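Local coordinates for At5g01750 protein (Arabidopsis thaliana, PDB 1ZXU) that is of uncertain function but might be related to the phospholipid scramblase and tubby-like superfamily of membrane-tethered transcription factors, at residues M40-K45 against D185-T190; R155-Y160 against A169-K174; G52-T57 against F65-P70; V26-K31 against D196-A201. All blocks are in the same frame, centred on the assembly; numbering follows the deposited sequence.

Contact 1 of 4, residues M40-K45 against D185-T190; sequences MAIVRK and DNFSVT
Met40 and Val189 form an antiparallel hydrogen-bonded pair between strands 40-43 and 187-190, whose axes approach to 4.7 Å and run at 145° to each other. The reciprocal bonds of this pair hold only one end of the interface. Further along, the strands part and a water takes over, accepting from Ile42 N and donating to Phe187 O, with its oxygen above the Phe187 ring, over the centre. Beyond the water, Asp185 N bonds directly to Ile42 O at 3.1 Å.

The side chains close the far end. Arg44 grips the Asp185 carboxylate side-on: NE reaches OD1 at 2.9 Å, and NH2 reaches OD2 at 2.8 Å. Both oxygens are met on their syn sides, with the guanidinium and carboxylate planes turned 31° apart. Ile42 CG2 lies over one face of the guanidinium, 3.5 Å above its plane, and is also 3.7 Å from Asp185 OD2, while Ile42 CD1 approaches Phe187 CZ at the ring edge, at 3.8 Å. Arg44 NH2 has a second acidic partner, Asp208 of helix 197-211, and the guanidinium makes a cation-pi contact with Phe54. An alanine in place of Arg44 would probably leave the Asp185 carboxylate without its cationic mate and free to turn, and uncover Ile42 CG2 on that side.

One cation thus faces two acids, Asp185, just ahead of the last strand, and Asp208 from the helix, which would probably favour the ionised form of both acids and add an electrostatic tie where the first and last strands meet with few direct backbone bonds.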
# COMPACT_ATOMS: atom_id res chain seq x y z
N MSE A 40 -9.04 -0.98 6.76
CA MSE A 40 -9.32 -0.91 5.31
C MSE A 40 -9.61 -2.28 4.78
O MSE A 40 -9.16 -3.30 5.35
CB MSE A 40 -8.12 -0.33 4.55
CG MSE A 40 -7.62 0.98 5.11
SE MSE A 40 -6.22 1.78 4.03
CE MSE A 40 -5.23 0.17 3.77
N ALA A 41 -10.36 -2.36 3.67
CA ALA A 41 -10.67 -3.67 3.11
C ALA A 41 -10.78 -3.54 1.60
O ALA A 41 -10.95 -2.41 1.10
CB ALA A 41 -12.02 -4.14 3.69
N ILE A 42 -10.68 -4.66 0.88
CA ILE A 42 -10.79 -4.71 -0.59
C ILE A 42 -12.21 -5.13 -0.98
O ILE A 42 -12.81 -6.08 -0.42
CB ILE A 42 -9.78 -5.73 -1.19
CG1 ILE A 42 -8.35 -5.18 -1.09
CG2 ILE A 42 -10.11 -6.09 -2.67
CD1 ILE A 42 -7.25 -6.16 -1.55
N VAL A 43 -12.77 -4.37 -1.92
CA VAL A 43 -14.04 -4.73 -2.56
C VAL A 43 -13.79 -4.89 -4.07
O VAL A 43 -13.19 -3.99 -4.72
CB VAL A 43 -15.12 -3.64 -2.35
CG1 VAL A 43 -16.42 -4.05 -3.09
CG2 VAL A 43 -15.40 -3.38 -0.86
N ARG A 44 -14.22 -6.03 -4.61
CA ARG A 44 -13.99 -6.36 -6.03
C ARG A 44 -15.30 -6.49 -6.77
O ARG A 44 -16.32 -6.80 -6.16
CB ARG A 44 -13.33 -7.70 -6.13
CG ARG A 44 -11.91 -7.70 -5.61
CD ARG A 44 -11.39 -9.14 -5.50
NE ARG A 44 -10.24 -9.24 -4.60
CZ ARG A 44 -8.97 -8.95 -4.91
NH1 ARG A 44 -8.65 -8.54 -6.15
NH2 ARG A 44 -8.02 -9.09 -4.01
N LYS A 45 -15.26 -6.30 -8.08
CA LYS A 45 -16.45 -6.58 -8.93
C LYS A 45 -16.46 -8.04 -9.34
O LYS A 45 -15.41 -8.65 -9.58
CB LYS A 45 -16.52 -5.68 -10.16
CG LYS A 45 -16.27 -4.20 -9.87
CD LYS A 45 -16.94 -3.31 -10.91
CE LYS A 45 -16.52 -1.87 -10.78
NZ LYS A 45 -17.21 -1.06 -11.83
N ASP A 185 -13.22 -9.10 0.13
CA ASP A 185 -12.19 -10.05 0.59
C ASP A 185 -12.37 -10.30 2.08
O ASP A 185 -12.90 -9.44 2.82
CB ASP A 185 -10.72 -9.51 0.33
CG ASP A 185 -10.28 -9.74 -1.16
OD1 ASP A 185 -11.17 -10.24 -2.00
OD2 ASP A 185 -9.10 -9.49 -1.49
N ASN A 186 -11.95 -11.50 2.50
CA ASN A 186 -12.17 -11.93 3.88
C ASN A 186 -11.12 -11.40 4.86
O ASN A 186 -10.61 -12.15 5.69
CB ASN A 186 -12.25 -13.46 3.94
CG ASN A 186 -10.91 -14.12 3.70
OD1 ASN A 186 -10.01 -13.59 3.01
ND2 ASN A 186 -10.76 -15.33 4.24
N PHE A 187 -10.77 -10.12 4.76
CA PHE A 187 -9.86 -9.58 5.74
C PHE A 187 -10.02 -8.08 5.83
O PHE A 187 -10.63 -7.45 4.95
CB PHE A 187 -8.43 -9.90 5.34
CG PHE A 187 -7.95 -9.12 4.12
CD1 PHE A 187 -7.35 -7.86 4.27
CD2 PHE A 187 -8.04 -9.69 2.85
CE1 PHE A 187 -6.88 -7.15 3.13
CE2 PHE A 187 -7.57 -9.01 1.73
CZ PHE A 187 -7.00 -7.75 1.84
N SER A 188 -9.48 -7.52 6.91
CA SER A 188 -9.28 -6.07 6.93
C SER A 188 -7.88 -5.78 7.36
O SER A 188 -7.19 -6.69 7.84
CB SER A 188 -10.25 -5.36 7.85
OG SER A 188 -10.08 -5.81 9.18
N VAL A 189 -7.42 -4.56 7.09
CA VAL A 189 -6.09 -4.19 7.55
C VAL A 189 -6.27 -2.97 8.49
O VAL A 189 -6.78 -1.96 8.08
CB VAL A 189 -5.15 -3.79 6.40
CG1 VAL A 189 -3.79 -3.32 6.93
CG2 VAL A 189 -4.88 -4.97 5.49
N THR A 190 -5.84 -3.11 9.74
CA THR A 190 -5.81 -1.96 10.68
C THR A 190 -4.58 -1.13 10.44
O THR A 190 -3.45 -1.66 10.47
CB THR A 190 -5.84 -2.42 12.14
OG1 THR A 190 -7.01 -3.22 12.35
CG2 THR A 190 -5.82 -1.17 13.07
O HOH W 1 -10.13 -6.98 2.31

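Contact 2 of 4, residues R155-Y160 against A169-K174; sequences RSCVVY and AQMHRK
Cys157 O accepts the backbone N-H of Met171 at 2.9 Å, in a nearly straight bond with an angle of 170° at the hydrogen. An equally short bond runs from Val159 N to Ala169 O, whereas the return bond from Ala169 N to Val159 O is long and weak. Val158 and Gln170 lie between these bonds as a non-hydrogen-bonded pair.

On the face of Val158 and Gln170, the glutamine has CG anti to its backbone N (chi1 165°) and then bends at chi2. Its NE2 donates back to Met171 O at 3.2 Å, on a lone pair in the carbonyl plane, which fixes the rotation of the amide. Val158 CG2 comes close to that same nitrogen, a tight 3.2 Å. An alanine at Gln170 would probably leave Met171 O without this side-chain donor and open a gap beside Val158 CG2.

The face of Val159, Ala169 and Met171 is largely apolar. The selenium of Met171 lies 3.6 Å from Arg155 CA, and its methyl CE meets Cys157 CB at 4.0 Å; Val159 CG2 packs on Ala169 CB. Toward helix 197-211, Cys157 touches Leu207, Val159 touches Leu203 and Ala169 touches Ile200. At the hairpin's open end, Arg155 CB rests 3.7 Å from Arg173 CB, the two side chains crossing at about a right angle, while the Arg155 guanidinium turns away to bond Asn186 OD1 and Trp152 O.

With Val159 and Ala169 turned to the helix and Val158 and Gln170 on the opposite face, this antiparallel hairpin forms part of the wall of a barrel around a central helix, as in the tubby-like fold.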
# COMPACT_ATOMS: atom_id res chain seq x y z
N ARG A 155 -4.05 -14.31 5.98
CA ARG A 155 -4.59 -13.01 6.44
C ARG A 155 -3.86 -12.52 7.70
O ARG A 155 -4.49 -11.90 8.58
CB ARG A 155 -6.14 -12.97 6.62
CG ARG A 155 -6.98 -13.45 5.42
CD ARG A 155 -6.37 -12.98 4.09
NE ARG A 155 -7.28 -13.15 2.95
CZ ARG A 155 -6.97 -12.91 1.69
NH1 ARG A 155 -5.74 -12.55 1.37
NH2 ARG A 155 -7.90 -13.03 0.75
N SER A 156 -2.54 -12.75 7.72
CA SER A 156 -1.76 -12.40 8.90
C SER A 156 -0.62 -11.42 8.70
O SER A 156 0.23 -11.26 9.61
CB SER A 156 -1.19 -13.67 9.55
OG SER A 156 -0.31 -14.35 8.68
N CYS A 157 -0.58 -10.77 7.55
CA CYS A 157 0.46 -9.79 7.26
C CYS A 157 0.53 -8.71 8.31
O CYS A 157 -0.49 -8.22 8.79
CB CYS A 157 0.19 -9.12 5.91
SG CYS A 157 0.27 -10.36 4.52
N VAL A 158 1.75 -8.36 8.66
CA VAL A 158 2.01 -7.30 9.63
C VAL A 158 3.08 -6.42 8.98
O VAL A 158 4.06 -6.94 8.43
CB VAL A 158 2.55 -7.85 10.96
CG1 VAL A 158 2.77 -6.72 11.89
CG2 VAL A 158 1.52 -8.85 11.57
N VAL A 159 2.89 -5.11 9.04
CA VAL A 159 3.88 -4.17 8.55
C VAL A 159 4.58 -3.54 9.77
O VAL A 159 3.89 -3.02 10.68
CB VAL A 159 3.23 -3.01 7.74
CG1 VAL A 159 4.28 -2.16 7.05
CG2 VAL A 159 2.28 -3.57 6.63
N TYR A 160 5.93 -3.54 9.72
CA TYR A 160 6.76 -2.98 10.80
C TYR A 160 7.58 -1.82 10.31
O TYR A 160 8.01 -1.82 9.13
CB TYR A 160 7.75 -4.03 11.26
CG TYR A 160 7.13 -5.26 11.81
CD1 TYR A 160 6.86 -5.36 13.17
CD2 TYR A 160 6.82 -6.32 10.97
CE1 TYR A 160 6.29 -6.53 13.70
CE2 TYR A 160 6.24 -7.49 11.49
CZ TYR A 160 5.97 -7.57 12.85
OH TYR A 160 5.43 -8.73 13.33
N ALA A 169 0.84 -1.50 10.83
CA ALA A 169 -0.42 -2.03 10.30
C ALA A 169 -0.50 -3.52 10.49
O ALA A 169 0.52 -4.21 10.48
CB ALA A 169 -0.58 -1.71 8.80
N GLN A 170 -1.72 -3.99 10.62
CA GLN A 170 -1.94 -5.41 10.88
C GLN A 170 -3.18 -5.95 10.15
O GLN A 170 -4.25 -5.39 10.31
CB GLN A 170 -2.14 -5.54 12.41
CG GLN A 170 -2.72 -6.84 12.90
CD GLN A 170 -1.64 -7.81 13.20
OE1 GLN A 170 -0.86 -7.57 14.12
NE2 GLN A 170 -1.55 -8.90 12.41
N MSE A 171 -3.01 -7.04 9.41
CA MSE A 171 -4.11 -7.72 8.78
C MSE A 171 -4.85 -8.66 9.75
O MSE A 171 -4.23 -9.23 10.68
CB MSE A 171 -3.55 -8.52 7.59
CG MSE A 171 -4.61 -9.00 6.64
SE MSE A 171 -3.67 -9.74 5.12
CE MSE A 171 -3.25 -8.05 4.23
N HIS A 172 -6.18 -8.77 9.57
CA HIS A 172 -7.04 -9.68 10.38
C HIS A 172 -7.96 -10.40 9.43
O HIS A 172 -8.48 -9.79 8.51
CB HIS A 172 -8.00 -8.91 11.31
CG HIS A 172 -7.38 -7.77 12.02
ND1 HIS A 172 -7.49 -6.47 11.58
CD2 HIS A 172 -6.67 -7.73 13.18
CE1 HIS A 172 -6.85 -5.68 12.42
NE2 HIS A 172 -6.34 -6.41 13.40
N ARG A 173 -8.19 -11.69 9.67
CA ARG A 173 -9.11 -12.47 8.84
C ARG A 173 -10.50 -12.17 9.29
O ARG A 173 -10.74 -12.06 10.49
CB ARG A 173 -8.85 -13.99 8.99
CG ARG A 173 -9.73 -14.79 8.03
CD ARG A 173 -9.16 -16.16 7.71
NE ARG A 173 -9.23 -17.05 8.86
CZ ARG A 173 -10.25 -17.84 9.15
NH1 ARG A 173 -11.35 -17.87 8.39
NH2 ARG A 173 -10.20 -18.62 10.23
N LYS A 174 -11.42 -12.03 8.32
CA LYS A 174 -12.87 -11.92 8.55
C LYS A 174 -13.57 -13.22 8.14
O LYS A 174 -13.09 -13.99 7.29
CB LYS A 174 -13.48 -10.74 7.77
CG LYS A 174 -12.99 -9.33 8.16
CD LYS A 174 -13.77 -8.72 9.32
CE LYS A 174 -13.07 -8.94 10.66
NZ LYS A 174 -11.99 -7.92 10.86

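Contact 3 of 4, residues G52-T57 against F65-P70; sequences GNFVIT and FKVKEP
Val67 reaches from its strand to Phe54, Ile56 and Gly52 across the hairpin. Its CB is 3.4 Å from Phe54 O and sits over one face of the Phe54 ring, a CH-pi contact 4.2 Å from the centroid. From CB the two methyls diverge: CG1, anti to the backbone N (chi1 178°), lies 3.7 Å from Gly52 O and 4.1 Å from Phe54 CZ, while CG2 touches Phe54 CE1 and Ile56 CD1.

The backbones beneath pair Phe54 with Val67 and Ile56 with Phe65 through reciprocal hydrogen bonds. On the face of Val55 and Lys66, Val55 CG2 packs 3.8 Å from Lys66 CG, side by side. Past the last backbone pair, Asn53 continues the ladder with its side chain: OD1 accepts from Glu69 N at 3.0 Å, and ND2 donates to a water that in turn donates to Glu69 O. The Glu69 carboxylate makes a salt bridge to Arg212.

The chemistry is therefore divided. Val67, Phe54 and Ile56 give an apolar surface that Val67 continues to Val205 of helix 197-211, and the Asn53 amide, holding both N-H and C=O of Glu69, directly or through water, replaces strand pairing where the two strands end their ladder.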
# COMPACT_ATOMS: atom_id res chain seq x y z
N GLY A 52 -6.49 -6.60 -11.89
CA GLY A 52 -5.84 -5.55 -11.13
C GLY A 52 -6.74 -4.44 -10.62
O GLY A 52 -6.24 -3.51 -9.97
N ASN A 53 -8.04 -4.49 -10.95
CA ASN A 53 -8.96 -3.41 -10.55
C ASN A 53 -9.86 -3.77 -9.39
O ASN A 53 -10.58 -4.80 -9.38
CB ASN A 53 -9.83 -2.90 -11.72
CG ASN A 53 -9.00 -2.31 -12.84
OD1 ASN A 53 -7.77 -2.38 -12.84
ND2 ASN A 53 -9.69 -1.67 -13.77
N PHE A 54 -9.85 -2.90 -8.38
CA PHE A 54 -10.67 -3.11 -7.19
C PHE A 54 -10.68 -1.81 -6.41
O PHE A 54 -10.06 -0.86 -6.85
CB PHE A 54 -10.21 -4.31 -6.33
CG PHE A 54 -8.77 -4.26 -5.90
CD1 PHE A 54 -8.39 -3.55 -4.74
CD2 PHE A 54 -7.79 -4.97 -6.62
CE1 PHE A 54 -7.04 -3.56 -4.31
CE2 PHE A 54 -6.46 -4.98 -6.18
CZ PHE A 54 -6.10 -4.29 -5.07
N VAL A 55 -11.45 -1.74 -5.34
CA VAL A 55 -11.53 -0.54 -4.51
C VAL A 55 -11.09 -0.88 -3.10
O VAL A 55 -11.26 -2.02 -2.63
CB VAL A 55 -12.93 0.00 -4.51
CG1 VAL A 55 -13.09 1.11 -3.52
CG2 VAL A 55 -13.22 0.61 -5.94
N ILE A 56 -10.51 0.10 -2.40
CA ILE A 56 -10.16 -0.14 -0.98
C ILE A 56 -11.09 0.78 -0.20
O ILE A 56 -11.15 1.98 -0.50
CB ILE A 56 -8.69 0.22 -0.74
CG1 ILE A 56 -7.79 -0.83 -1.43
CG2 ILE A 56 -8.44 0.30 0.78
CD1 ILE A 56 -6.32 -0.43 -1.49
N THR A 57 -11.81 0.24 0.78
CA THR A 57 -12.83 1.04 1.52
C THR A 57 -12.45 1.03 2.98
O THR A 57 -11.61 0.22 3.39
CB THR A 57 -14.28 0.45 1.36
OG1 THR A 57 -14.36 -0.85 1.96
CG2 THR A 57 -14.70 0.39 -0.11
N PHE A 65 -9.60 4.38 -1.78
CA PHE A 65 -8.87 4.44 -3.09
C PHE A 65 -9.51 3.54 -4.13
O PHE A 65 -10.02 2.46 -3.79
CB PHE A 65 -7.43 3.93 -2.91
CG PHE A 65 -6.69 4.70 -1.89
CD1 PHE A 65 -6.33 6.01 -2.10
CD2 PHE A 65 -6.43 4.14 -0.63
CE1 PHE A 65 -5.64 6.73 -1.11
CE2 PHE A 65 -5.76 4.86 0.36
CZ PHE A 65 -5.37 6.13 0.13
N LYS A 66 -9.53 3.98 -5.38
CA LYS A 66 -9.76 3.06 -6.47
C LYS A 66 -8.43 2.62 -6.99
O LYS A 66 -7.47 3.43 -7.09
CB LYS A 66 -10.55 3.72 -7.62
CG LYS A 66 -12.00 3.95 -7.20
CD LYS A 66 -12.94 4.15 -8.42
CE LYS A 66 -14.22 4.87 -7.96
NZ LYS A 66 -15.49 4.17 -8.37
N VAL A 67 -8.34 1.32 -7.21
CA VAL A 67 -7.11 0.77 -7.71
C VAL A 67 -7.32 0.28 -9.12
O VAL A 67 -8.23 -0.53 -9.36
CB VAL A 67 -6.67 -0.43 -6.84
CG1 VAL A 67 -5.38 -1.05 -7.40
CG2 VAL A 67 -6.43 0.07 -5.45
N LYS A 68 -6.49 0.79 -10.03
CA LYS A 68 -6.64 0.32 -11.43
C LYS A 68 -5.38 0.25 -12.21
O LYS A 68 -4.41 0.93 -11.91
CB LYS A 68 -7.65 1.16 -12.19
CG LYS A 68 -7.17 2.53 -12.52
CD LYS A 68 -8.15 3.18 -13.54
CE LYS A 68 -7.75 4.59 -13.95
NZ LYS A 68 -6.29 4.90 -13.99
N GLU A 69 -5.39 -0.59 -13.26
CA GLU A 69 -4.30 -0.55 -14.26
C GLU A 69 -4.70 0.60 -15.21
O GLU A 69 -5.80 0.57 -15.78
CB GLU A 69 -4.26 -1.89 -15.03
CG GLU A 69 -3.58 -3.02 -14.24
CD GLU A 69 -3.67 -4.41 -14.92
OE1 GLU A 69 -4.26 -4.51 -16.01
OE2 GLU A 69 -3.16 -5.39 -14.34
N PRO A 70 -3.87 1.64 -15.31
CA PRO A 70 -4.28 2.88 -16.04
C PRO A 70 -4.36 2.66 -17.56
O PRO A 70 -5.09 3.43 -18.23
CB PRO A 70 -3.17 3.86 -15.75
CG PRO A 70 -1.92 2.99 -15.38
CD PRO A 70 -2.56 1.77 -14.68
O HOH W 2 -8.04 -0.78 -15.83

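Contact 4 of 4, residues V26-K31 against D196-A201; sequences VVVDPK and DYAFIA
Three consecutive backbone N-H groups, those of Val27, Val28 and Asp29, converge on one carboxylate oxygen, Asp196 OD2. The bonds from Val27 N and Asp29 N are 3.1 Å each and that from Val28 N is shorter, at 2.6 Å. Their approaches differ: Asp29 N uses the syn lone pair, Val27 N comes on the anti side, and Val28 N stands above the carboxylate plane, 41° out of it. With CG anti to its backbone N (chi1 -174°), Asp196 holds its carboxylate between the loop and the start of the helix. The concentration of donors would be expected to favour the ionised form.

The second oxygen serves the helix. Asp196 is the N-cap of helix 197-211, the long helix that fills the barrel of this tubby-like fold; OD1 accepts from Phe199 N at 2.9 Å and weakly from Ala198 N. One side chain therefore both caps the helix and fastens the N-terminal segment to it. Within that segment, Asp29 OD1 accepts from Lys31 N in an Asx turn.

Apolar contacts flank the carboxylate. Val27 CG2 lies over a face of the Phe199 ring, 4.1 Å from its centroid and 16° off the normal, and CG1 reaches CD1 of the same ring at 3.8 Å. Val28 packs its CB on Ala198 CB and its CG2 near Phe199 CB, and extends to Val88 and Val89 of strand 87-92. The Phe199 ring also meets Tyr117 edge-to-face.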
# COMPACT_ATOMS: atom_id res chain seq x y z
N VAL A 26 4.85 9.19 8.14
CA VAL A 26 4.42 9.87 6.92
C VAL A 26 5.33 9.44 5.77
O VAL A 26 6.57 9.47 5.90
CB VAL A 26 4.39 11.40 7.09
CG1 VAL A 26 5.56 11.89 7.92
CG2 VAL A 26 4.33 12.14 5.74
N VAL A 27 4.73 9.02 4.66
CA VAL A 27 5.50 8.48 3.54
C VAL A 27 5.03 9.12 2.22
O VAL A 27 5.86 9.63 1.42
CB VAL A 27 5.40 6.94 3.46
CG1 VAL A 27 6.11 6.46 2.24
CG2 VAL A 27 6.08 6.29 4.68
N VAL A 28 3.73 9.14 2.04
CA VAL A 28 3.14 9.66 0.81
C VAL A 28 2.78 11.12 0.99
O VAL A 28 3.21 11.99 0.17
CB VAL A 28 1.88 8.79 0.36
CG1 VAL A 28 1.08 9.51 -0.80
CG2 VAL A 28 2.30 7.36 0.00
N ASP A 29 2.05 11.39 2.06
CA ASP A 29 1.53 12.74 2.36
C ASP A 29 0.99 12.75 3.79
O ASP A 29 0.21 11.87 4.18
CB ASP A 29 0.39 13.10 1.39
CG ASP A 29 -0.04 14.63 1.46
OD1 ASP A 29 -0.25 15.19 2.56
OD2 ASP A 29 -0.21 15.24 0.38
N PRO A 30 1.35 13.78 4.58
CA PRO A 30 0.79 13.84 5.94
C PRO A 30 -0.75 13.86 6.03
O PRO A 30 -1.29 13.52 7.06
CB PRO A 30 1.39 15.16 6.52
CG PRO A 30 1.81 15.94 5.34
CD PRO A 30 2.25 14.91 4.29
N LYS A 31 -1.46 14.22 4.96
CA LYS A 31 -2.91 14.19 4.99
C LYS A 31 -3.50 12.76 5.11
O LYS A 31 -4.69 12.60 5.42
CB LYS A 31 -3.52 14.93 3.80
CG LYS A 31 -3.53 14.16 2.50
CD LYS A 31 -4.27 14.86 1.41
CE LYS A 31 -3.34 15.19 0.26
NZ LYS A 31 -3.99 16.06 -0.77
N ASP A 196 0.69 6.46 7.67
CA ASP A 196 0.18 6.92 6.37
C ASP A 196 -0.65 5.82 5.73
O ASP A 196 -0.11 4.77 5.36
CB ASP A 196 1.41 7.27 5.55
CG ASP A 196 1.07 7.91 4.21
OD1 ASP A 196 0.12 7.46 3.57
OD2 ASP A 196 1.80 8.84 3.81
N TYR A 197 -1.96 6.03 5.63
CA TYR A 197 -2.79 4.91 5.14
C TYR A 197 -2.72 4.76 3.60
O TYR A 197 -3.11 3.71 3.05
CB TYR A 197 -4.24 4.96 5.71
CG TYR A 197 -5.17 6.06 5.15
CD1 TYR A 197 -5.75 5.93 3.87
CD2 TYR A 197 -5.48 7.17 5.96
CE1 TYR A 197 -6.64 6.90 3.38
CE2 TYR A 197 -6.37 8.14 5.47
CZ TYR A 197 -6.91 7.99 4.18
OH TYR A 197 -7.79 8.96 3.66
N ALA A 198 -2.23 5.79 2.91
CA ALA A 198 -2.01 5.61 1.45
C ALA A 198 -0.79 4.72 1.26
O ALA A 198 -0.76 3.82 0.42
CB ALA A 198 -1.82 6.94 0.72
N PHE A 199 0.20 4.94 2.10
CA PHE A 199 1.37 4.05 2.06
C PHE A 199 0.93 2.58 2.34
O PHE A 199 1.24 1.67 1.57
CB PHE A 199 2.35 4.55 3.14
CG PHE A 199 3.48 3.59 3.40
CD1 PHE A 199 4.30 3.12 2.34
CD2 PHE A 199 3.69 3.09 4.69
CE1 PHE A 199 5.35 2.23 2.56
CE2 PHE A 199 4.76 2.24 4.93
CZ PHE A 199 5.58 1.76 3.88
N ILE A 200 0.19 2.35 3.41
CA ILE A 200 -0.26 0.99 3.68
C ILE A 200 -1.15 0.38 2.54
O ILE A 200 -0.97 -0.77 2.14
CB ILE A 200 -0.98 0.90 5.03
CG1 ILE A 200 -0.06 1.45 6.15
CG2 ILE A 200 -1.45 -0.57 5.20
CD1 ILE A 200 1.27 0.68 6.31
N ALA A 201 -2.02 1.21 1.96
CA ALA A 201 -2.88 0.77 0.86
C ALA A 201 -1.97 0.38 -0.31
O ALA A 201 -2.23 -0.64 -0.92
CB ALA A 201 -3.80 1.91 0.39

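Contacts 1, 2 and 3 lie on one antiparallel sheet closed into a barrel, and contact 4 ties the N-terminal loop to helix 197-211. Along the chain, contact 4 encloses contact 1, which in turn encloses contact 3 and then contact 2, in series. Contact 1 joins the first and last strands, with contact 3 in the hairpin on one side, centres 12 Å apart, and contact 2 in that on the other, 11 Å apart. Contacts 2 and 3 do not touch, their nearest atoms being about 10 Å apart. Residues 196-201 touch all three: Ile200 meets Val189 and Ala169, and Ala201 meets Met40, Ile56 and Phe65, so the helix start packs against the wall on both sides of the closure.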